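Local structure of beta-fructofuranosidase (Arthrobacter, 3WPU) at residues R199-G205 with F219-L225. The protein is a beta-fructofuranosidase of the levansucrase/invertase family, built largely of beta-sheet. Sequence-based numbering, arbitrary orientation.
Sequences RIALSVG and FNKVTDL
With OG of S203 anti to the backbone N (chi1 -171°) and CG of F219 anti to its carbonyl carbon (chi1 -62°), the hydroxyl reaches back to K221 while the phenyl ring swings across G205. S203 OG donates to K221 O at 2.7 Å, from above the carbonyl plane. CA of G205 stands 3.6 Å from the F219 ring centroid and 9° off the ring normal, identifying a CH-pi contact, and S203 CB lies in plane at the ring edge. Regular pairing gives way here to water: water 1 links V204 N to K221 O, and water 2 links K221 N to V204 O, which also accepts from F219 N.

L202 and T223 form an antiparallel hydrogen-bonded pair: the nearly straight T223 N to L202 O bond (2.8 Å) is answered by L202 N to T223 O (2.9 Å). L225 CD1 packs on L202 CB at 3.9 Å. R199 NH1 meets OD2 of D224 on its syn side at 2.8 Å but well out of the carboxylate plane, in a salt bridge whose planes are modestly turned; NH2 of R199 also pairs with D197 and E153.

The hairpin of strands 197-210 and 213-226, with strands 159-169 and 174-184, probably forms one blade of the family's five-bladed beta-propeller. Strand 174-184 flanks 199-205 on its other edge, bonding to R199, A201, S203 and G205, while I200 packs against strand 260-266.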
loop_
_atom_site.group_PDB
_atom_site.type_symbol
_atom_site.label_atom_id
_atom_site.label_comp_id
_atom_site.label_asym_id
_atom_site.label_seq_id
_atom_site.Cartn_x
_atom_site.Cartn_y
_atom_site.Cartn_z
ATOM N N ARG A 199 -3.720 -5.070 -15.615
ATOM C CA ARG A 199 -4.364 -6.317 -15.167
ATOM C C ARG A 199 -3.775 -6.789 -13.868
ATOM O O ARG A 199 -2.576 -6.617 -13.619
ATOM C CB ARG A 199 -4.225 -7.391 -16.218
ATOM C CG ARG A 199 -4.762 -6.954 -17.576
ATOM C CD ARG A 199 -4.833 -8.094 -18.563
ATOM N NE ARG A 199 -5.202 -7.630 -19.894
ATOM C CZ ARG A 199 -5.284 -8.421 -20.962
ATOM N NH1 ARG A 199 -5.114 -9.729 -20.841
ATOM N NH2 ARG A 199 -5.565 -7.907 -22.146
ATOM N N ILE A 200 -4.598 -7.452 -13.050
ATOM C CA ILE A 200 -4.104 -8.039 -11.823
ATOM C C ILE A 200 -3.644 -9.444 -12.192
ATOM O O ILE A 200 -4.386 -10.215 -12.809
ATOM C CB ILE A 200 -5.179 -8.020 -10.708
ATOM C CG1 ILE A 200 -5.387 -6.581 -10.253
ATOM C CG2 ILE A 200 -4.764 -8.919 -9.558
ATOM C CD1 ILE A 200 -6.552 -6.343 -9.332
ATOM N N ALA A 201 -2.404 -9.742 -11.843
ATOM C CA ALA A 201 -1.703 -10.929 -12.302
ATOM C C ALA A 201 -0.966 -11.599 -11.165
ATOM O O ALA A 201 -0.754 -11.004 -10.103
ATOM C CB ALA A 201 -0.716 -10.558 -13.402
ATOM N N LEU A 202 -0.563 -12.848 -11.412
ATOM C CA LEU A 202 0.171 -13.660 -10.446
ATOM C C LEU A 202 1.353 -14.305 -11.143
ATOM O O LEU A 202 1.216 -14.773 -12.267
ATOM C CB LEU A 202 -0.709 -14.801 -9.930
ATOM C CG LEU A 202 -0.061 -15.955 -9.168
ATOM C CD1 LEU A 202 0.530 -15.489 -7.858
ATOM C CD2 LEU A 202 -1.094 -17.074 -8.891
ATOM N N SER A 203 2.490 -14.368 -10.464
ATOM C CA SER A 203 3.597 -15.211 -10.906
ATOM C C SER A 203 4.215 -15.849 -9.673
ATOM O O SER A 203 4.331 -15.208 -8.601
ATOM C CB SER A 203 4.658 -14.379 -11.645
ATOM O OG SER A 203 5.629 -15.246 -12.244
ATOM N N VAL A 204 4.559 -17.126 -9.820
ATOM C CA VAL A 204 5.104 -17.931 -8.739
ATOM C C VAL A 204 6.600 -18.131 -8.937
ATOM O O VAL A 204 7.071 -18.437 -10.058
ATOM C CB VAL A 204 4.387 -19.285 -8.629
ATOM C CG1 VAL A 204 4.928 -20.081 -7.450
ATOM C CG2 VAL A 204 2.879 -19.067 -8.495
ATOM N N GLY A 205 7.326 -18.012 -7.832
ATOM C CA GLY A 205 8.763 -18.231 -7.820
ATOM C C GLY A 205 9.155 -18.758 -6.470
ATOM O O GLY A 205 8.310 -19.206 -5.696
ATOM N N PHE A 219 9.387 -17.478 -11.464
ATOM C CA PHE A 219 8.829 -16.252 -12.060
ATOM C C PHE A 219 8.932 -16.284 -13.588
ATOM O O PHE A 219 9.254 -15.311 -14.240
ATOM C CB PHE A 219 9.485 -15.011 -11.444
ATOM C CG PHE A 219 9.247 -14.881 -9.970
ATOM C CD1 PHE A 219 7.954 -14.705 -9.478
ATOM C CD2 PHE A 219 10.300 -14.964 -9.062
ATOM C CE1 PHE A 219 7.737 -14.572 -8.120
ATOM C CE2 PHE A 219 10.088 -14.809 -7.709
ATOM C CZ PHE A 219 8.796 -14.661 -7.229
ATOM N N ASN A 220 8.639 -17.454 -14.132
ATOM C CA ASN A 220 8.736 -17.733 -15.566
ATOM C C ASN A 220 7.391 -17.649 -16.276
ATOM O O ASN A 220 7.332 -17.516 -17.491
ATOM C CB ASN A 220 9.381 -19.118 -15.826
ATOM C CG ASN A 220 8.814 -20.224 -14.951
ATOM O OD1 ASN A 220 7.870 -20.924 -15.323
ATOM N ND2 ASN A 220 9.392 -20.387 -13.771
ATOM N N LYS A 221 6.313 -17.754 -15.494
ATOM C CA LYS A 221 4.959 -17.847 -15.987
ATOM C C LYS A 221 4.122 -16.798 -15.265
ATOM O O LYS A 221 4.221 -16.687 -14.054
ATOM C CB LYS A 221 4.417 -19.239 -15.630
ATOM C CG LYS A 221 2.976 -19.488 -16.010
ATOM C CD LYS A 221 2.849 -19.605 -17.501
ATOM C CE LYS A 221 1.462 -20.116 -17.918
ATOM N NZ LYS A 221 1.334 -19.912 -19.395
ATOM N N VAL A 222 3.326 -16.049 -16.013
ATOM C CA VAL A 222 2.393 -15.058 -15.443
ATOM C C VAL A 222 0.954 -15.470 -15.749
ATOM O O VAL A 222 0.624 -15.757 -16.906
ATOM C CB VAL A 222 2.677 -13.652 -15.983
ATOM C CG1 VAL A 222 1.689 -12.654 -15.404
ATOM C CG2 VAL A 222 4.112 -13.260 -15.671
ATOM N N THR A 223 0.113 -15.496 -14.713
ATOM C CA THR A 223 -1.295 -15.819 -14.844
ATOM C C THR A 223 -2.138 -14.557 -14.746
ATOM O O THR A 223 -1.995 -13.786 -13.799
ATOM C CB THR A 223 -1.724 -16.791 -13.750
ATOM O OG1 THR A 223 -0.881 -17.951 -13.780
ATOM C CG2 THR A 223 -3.189 -17.212 -13.939
ATOM N N ASP A 224 -3.026 -14.370 -15.709
ATOM C CA ASP A 224 -3.902 -13.199 -15.780
ATOM C C ASP A 224 -5.093 -13.474 -14.869
ATOM O O ASP A 224 -5.833 -14.437 -15.098
ATOM C CB ASP A 224 -4.321 -13.029 -17.250
ATOM C CG ASP A 224 -5.137 -11.788 -17.521
ATOM O OD1 ASP A 224 -5.507 -11.054 -16.581
ATOM O OD2 ASP A 224 -5.443 -11.593 -18.716
ATOM N N LEU A 225 -5.274 -12.673 -13.823
ATOM C CA LEU A 225 -6.346 -12.952 -12.842
ATOM C C LEU A 225 -7.609 -12.140 -13.054
ATOM O O LEU A 225 -8.724 -12.703 -13.044
ATOM C CB LEU A 225 -5.833 -12.715 -11.424
ATOM C CG LEU A 225 -4.529 -13.424 -11.022
ATOM C CD1 LEU A 225 -4.159 -13.003 -9.620
ATOM C CD2 LEU A 225 -4.644 -14.950 -11.101
HETATM O O HOH W 1 3.484 -18.672 -12.093
HETATM O O HOH W 2 6.529 -19.020 -12.753
#